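Local coordinates for protein hyaluronoglucosaminidase (Apis mellifera, PDB 1FCQ) that hydrolyses hyaluronan as a glycosidase family 56 enzyme of bee venom, where it is also a major allergen, at residues T168-A171 with A172-R176; F316-Y319 with L320-L324. One frame throughout, in Å; residues are numbered along the deposited sequence.

Contact 1: residues T168-A171 with A172-R176; sequences TLKA and AKRMR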
loop_
_atom_site.group_PDB
_atom_site.type_symbol
_atom_site.label_atom_id
_atom_site.label_comp_id
_atom_site.label_asym_id
_atom_site.label_seq_id
_atom_site.Cartn_x
_atom_site.Cartn_y
_atom_site.Cartn_z
ATOM N N THR A 168 13.093 0.671 -8.409
ATOM C CA THR A 168 12.962 -0.196 -7.238
ATOM C C THR A 168 12.088 -1.407 -7.581
ATOM O O THR A 168 12.401 -2.532 -7.194
ATOM C CB THR A 168 12.352 0.566 -6.056
ATOM O OG1 THR A 168 13.156 1.741 -5.838
ATOM C CG2 THR A 168 12.350 -0.283 -4.804
ATOM N N LEU A 169 10.982 -1.128 -8.275
ATOM C CA LEU A 169 10.082 -2.232 -8.645
ATOM C C LEU A 169 10.792 -3.168 -9.616
ATOM O O LEU A 169 10.668 -4.388 -9.470
ATOM C CB LEU A 169 8.819 -1.627 -9.270
ATOM C CG LEU A 169 7.814 -2.641 -9.827
ATOM C CD1 LEU A 169 7.259 -3.543 -8.735
ATOM C CD2 LEU A 169 6.672 -1.887 -10.514
ATOM N N LYS A 170 11.556 -2.621 -10.566
ATOM C CA LYS A 170 12.301 -3.461 -11.511
ATOM C C LYS A 170 13.318 -4.329 -10.795
ATOM O O LYS A 170 13.439 -5.522 -11.092
ATOM C CB LYS A 170 13.064 -2.610 -12.528
ATOM C CG LYS A 170 12.307 -2.214 -13.771
ATOM C CD LYS A 170 13.198 -1.361 -14.669
ATOM C CE LYS A 170 14.513 -2.031 -15.036
ATOM N NZ LYS A 170 15.589 -1.040 -15.304
ATOM N N ALA A 171 14.011 -3.765 -9.805
ATOM C CA ALA A 171 14.974 -4.505 -9.013
ATOM C C ALA A 171 14.306 -5.654 -8.263
ATOM O O ALA A 171 14.786 -6.776 -8.275
ATOM C CB ALA A 171 15.729 -3.592 -8.059
ATOM N N ALA A 172 13.153 -5.400 -7.634
ATOM C CA ALA A 172 12.452 -6.435 -6.900
ATOM C C ALA A 172 12.048 -7.574 -7.831
ATOM O O ALA A 172 12.210 -8.742 -7.492
ATOM C CB ALA A 172 11.213 -5.862 -6.207
ATOM N N LYS A 173 11.507 -7.189 -8.995
ATOM C CA LYS A 173 11.059 -8.203 -9.950
ATOM C C LYS A 173 12.228 -9.004 -10.500
ATOM O O LYS A 173 12.096 -10.211 -10.756
ATOM C CB LYS A 173 10.249 -7.541 -11.070
ATOM C CG LYS A 173 8.870 -7.085 -10.621
ATOM C CD LYS A 173 8.116 -6.414 -11.761
ATOM C CE LYS A 173 7.795 -7.373 -12.906
ATOM N NZ LYS A 173 7.252 -6.600 -14.061
ATOM N N ARG A 174 13.352 -8.344 -10.733
ATOM C CA ARG A 174 14.520 -9.064 -11.265
ATOM C C ARG A 174 15.104 -10.015 -10.238
ATOM O O ARG A 174 15.448 -11.157 -10.532
ATOM C CB ARG A 174 15.585 -8.080 -11.741
ATOM C CG ARG A 174 15.345 -7.529 -13.140
ATOM C CD ARG A 174 16.435 -6.539 -13.530
ATOM N NE ARG A 174 16.190 -5.899 -14.813
ATOM C CZ ARG A 174 17.032 -5.062 -15.412
ATOM N NH1 ARG A 174 18.193 -4.744 -14.851
ATOM N NH2 ARG A 174 16.716 -4.530 -16.587
ATOM N N MET A 175 15.201 -9.559 -8.981
ATOM C CA MET A 175 15.767 -10.381 -7.920
ATOM C C MET A 175 14.874 -11.515 -7.465
ATOM O O MET A 175 15.311 -12.598 -7.077
ATOM C CB MET A 175 16.077 -9.479 -6.716
ATOM C CG MET A 175 17.205 -8.503 -7.018
ATOM S SD MET A 175 17.322 -7.255 -5.719
ATOM C CE MET A 175 18.581 -6.199 -6.438
ATOM N N ARG A 176 13.558 -11.283 -7.494
ATOM C CA ARG A 176 12.558 -12.264 -7.073
ATOM C C ARG A 176 11.517 -12.367 -8.175
ATOM O O ARG A 176 10.400 -11.895 -8.053
ATOM C CB ARG A 176 11.949 -11.769 -5.759
ATOM C CG ARG A 176 12.955 -11.680 -4.605
ATOM C CD ARG A 176 13.451 -13.040 -4.176
ATOM N NE ARG A 176 14.486 -13.012 -3.152
ATOM C CZ ARG A 176 15.793 -12.858 -3.318
ATOM N NH1 ARG A 176 16.576 -12.871 -2.220
ATOM N NH2 ARG A 176 16.401 -12.682 -4.475
HETATM O O HOH W 1 18.556 -1.775 -16.023
#
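R174 and K170 run side by side one turn apart near the C-terminal end of helix 146-175, an i/i+4 pair on an alpha-helix of the TIM barrel. Followed outward, R174 starts against backbone: its CB and CG each lie 3.4 Å from K170 O, the same oxygen that accepts the bond from R174 N. CG stands beside the backbone N (chi1 -82°), and from there the chain runs extended to NE, which carries the guanidinium back along the helix to K170. There the lysine, bent at chi3, lays CE over one face of the guanidinium, offset toward its rim, with CE 3.7 Å from R174 NH2. The two like charges come close, and a water probably eases this: it accepts from K170 NZ at 3.1 Å and, weakly, from R174 NH1, while E167 forms a salt bridge with the lysine. On a neighbouring flank M175 repeats the pattern without charge, CG 3.2 Å from A171 O and CE 4.2 Å from A171 CB. R176 leaves helical geometry, and its NH2, with the acceptor in the guanidinium plane, donates to M175 O at 2.8 Å from above the carbonyl plane.

Contact 2: residues F316-Y319 with L320-L324; sequences FREY and LNNEL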
loop_
_atom_site.group_PDB
_atom_site.type_symbol
_atom_site.label_atom_id
_atom_site.label_comp_id
_atom_site.label_asym_id
_atom_site.label_seq_id
_atom_site.Cartn_x
_atom_site.Cartn_y
_atom_site.Cartn_z
ATOM N N PHE A 316 -7.324 -9.977 19.957
ATOM C CA PHE A 316 -7.404 -10.059 18.495
ATOM C C PHE A 316 -7.899 -11.426 18.052
ATOM O O PHE A 316 -8.746 -11.533 17.155
ATOM C CB PHE A 316 -6.052 -9.704 17.832
ATOM C CG PHE A 316 -6.201 -9.917 16.335
ATOM C CD1 PHE A 316 -7.070 -9.116 15.614
ATOM C CD2 PHE A 316 -5.520 -10.935 15.703
ATOM C CE1 PHE A 316 -7.226 -9.311 14.247
ATOM C CE2 PHE A 316 -5.675 -11.139 14.338
ATOM C CZ PHE A 316 -6.533 -10.329 13.617
ATOM N N ARG A 317 -7.433 -12.486 18.715
ATOM C CA ARG A 317 -7.872 -13.839 18.411
ATOM C C ARG A 317 -9.372 -13.971 18.667
ATOM O O ARG A 317 -10.104 -14.555 17.893
ATOM C CB ARG A 317 -7.079 -14.867 19.222
ATOM C CG ARG A 317 -7.295 -16.290 18.719
ATOM C CD ARG A 317 -6.302 -17.274 19.319
ATOM N NE ARG A 317 -6.246 -18.542 18.612
ATOM C CZ ARG A 317 -5.212 -19.309 18.307
ATOM N NH1 ARG A 317 -3.948 -19.019 18.585
ATOM N NH2 ARG A 317 -5.384 -20.461 17.662
ATOM N N GLU A 318 -9.873 -13.349 19.742
ATOM C CA GLU A 318 -11.310 -13.364 20.010
ATOM C C GLU A 318 -12.067 -12.684 18.876
ATOM O O GLU A 318 -13.070 -13.191 18.367
ATOM C CB GLU A 318 -11.538 -12.617 21.311
ATOM C CG GLU A 318 -12.870 -12.705 21.999
ATOM C CD GLU A 318 -12.772 -12.113 23.415
ATOM O OE1 GLU A 318 -13.205 -10.955 23.540
ATOM O OE2 GLU A 318 -12.266 -12.795 24.326
ATOM N N TYR A 319 -11.558 -11.531 18.417
ATOM C CA TYR A 319 -12.218 -10.819 17.313
ATOM C C TYR A 319 -12.208 -11.657 16.049
ATOM O O TYR A 319 -13.178 -11.741 15.275
ATOM C CB TYR A 319 -11.540 -9.470 17.060
ATOM C CG TYR A 319 -12.120 -8.712 15.886
ATOM C CD1 TYR A 319 -13.384 -8.149 15.914
ATOM C CD2 TYR A 319 -11.359 -8.536 14.728
ATOM C CE1 TYR A 319 -13.897 -7.450 14.834
ATOM C CE2 TYR A 319 -11.860 -7.842 13.655
ATOM C CZ TYR A 319 -13.124 -7.309 13.694
ATOM O OH TYR A 319 -13.609 -6.599 12.625
ATOM N N LEU A 320 -11.070 -12.295 15.754
ATOM C CA LEU A 320 -10.950 -13.184 14.613
ATOM C C LEU A 320 -11.982 -14.318 14.645
ATOM O O LEU A 320 -12.608 -14.621 13.641
ATOM C CB LEU A 320 -9.541 -13.789 14.524
ATOM C CG LEU A 320 -9.306 -14.885 13.487
ATOM C CD1 LEU A 320 -9.539 -14.332 12.072
ATOM C CD2 LEU A 320 -7.909 -15.484 13.573
ATOM N N ASN A 321 -12.161 -14.934 15.806
ATOM C CA ASN A 321 -13.085 -16.068 15.917
ATOM C C ASN A 321 -14.529 -15.616 16.049
ATOM O O ASN A 321 -15.411 -16.311 15.531
ATOM C CB ASN A 321 -12.566 -16.980 17.030
ATOM C CG ASN A 321 -11.338 -17.739 16.522
ATOM O OD1 ASN A 321 -11.411 -18.428 15.504
ATOM N ND2 ASN A 321 -10.204 -17.623 17.192
ATOM N N ASN A 322 -14.762 -14.471 16.657
ATOM C CA ASN A 322 -16.102 -13.935 16.820
ATOM C C ASN A 322 -16.647 -13.363 15.515
ATOM O O ASN A 322 -17.823 -13.513 15.182
ATOM C CB ASN A 322 -16.138 -12.802 17.854
ATOM C CG ASN A 322 -16.031 -13.154 19.323
ATOM O OD1 ASN A 322 -16.102 -14.316 19.681
ATOM N ND2 ASN A 322 -15.873 -12.171 20.201
ATOM N N GLU A 323 -15.830 -12.545 14.819
ATOM C CA GLU A 323 -16.310 -11.791 13.678
ATOM C C GLU A 323 -15.505 -11.832 12.383
ATOM O O GLU A 323 -16.123 -12.096 11.351
ATOM C CB GLU A 323 -16.398 -10.304 14.083
ATOM C CG GLU A 323 -17.263 -9.972 15.296
ATOM C CD GLU A 323 -18.724 -10.314 15.071
ATOM O OE1 GLU A 323 -19.159 -10.402 13.905
ATOM O OE2 GLU A 323 -19.469 -10.500 16.060
ATOM N N LEU A 324 -14.202 -11.545 12.421
ATOM C CA LEU A 324 -13.424 -11.443 11.187
ATOM C C LEU A 324 -13.331 -12.757 10.421
ATOM O O LEU A 324 -13.625 -12.769 9.221
ATOM C CB LEU A 324 -12.028 -10.884 11.469
ATOM C CG LEU A 324 -11.091 -10.686 10.271
ATOM C CD1 LEU A 324 -11.630 -9.652 9.288
ATOM C CD2 LEU A 324 -9.706 -10.273 10.778
#
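Y319 and L324 meet where helix 310-328 widens into a single pi-type turn, a local departure from the i/i+4 pattern. Y319 O accepts two backbone bonds, from E323 N at 2.8 Å and from L324 N at 3.0 Å, and the donors reach it from opposite faces of the carbonyl plane. The oxygen is thus held by both an alpha-type and a pi-type bond. The tyrosine ring packs against the side chains of this turn: with CG anti to the backbone N (chi1 177°), it runs past two of them, CE2 lying 3.7 Å from L324 CB and CE1 3.9 Å from E323 CB. CE1 and CE2, on the two sides of the ring, thus meet different residues, the aliphatic base of E323 and CB of L324. F316 adds a looser apolar touch, CZ to L324 CD2.

Round the helix from the ring, the polar flank is built from two i/i+4 pairs whose side chains lie side by side. N321 ND2 is 3.5 Å from R317 CG and lies at the edge of the guanidinium, near its plane; that amide nitrogen also makes a weak bond to R317 O, which already takes N321 N. E318 and N322 also lie alongside each other, N322 ND2 3.5 Å from E318 CG, their planes 28° apart, but here only the backbone N of N322 bonds to E318 O.

Second-shell partners fix the polar ends. E31 receives both R317 NH2, in a salt bridge, and N321 ND2, Y36 bonds to N321 OD1, and Y319 OH bonds to L278 O. The helix is thereby set between two neighbours: L320 packs on E31 and V32 of helix 31-34, whereas Y319, E323 and L324 rest on L283 of helix 280-292, and the F316 ring meets that of Y268, just beyond strand 261-267.

Overall arrangement
Contacts 1 and 2 are both local contacts along a helix, regular i/i+4 in contact 1, with an added i/i+5 bond in contact 2, and they lie on two different helices of the barrel, 146-175 and 310-328. Their centres lie about 36 Å apart and their nearest atoms about 27 Å, so they do not touch, and contact 1 closes along the chain before contact 2 opens. They sit about 17 and 24 Å, respectively, from the centre of the chain. Helix 146-175 leads into barrel strand 180-183, whereas helix 310-328 follows barrel strand 297-301. Contact 1 ends its helix, while contact 2 lies within one. No ligand is bound at either, and both read as structural packing.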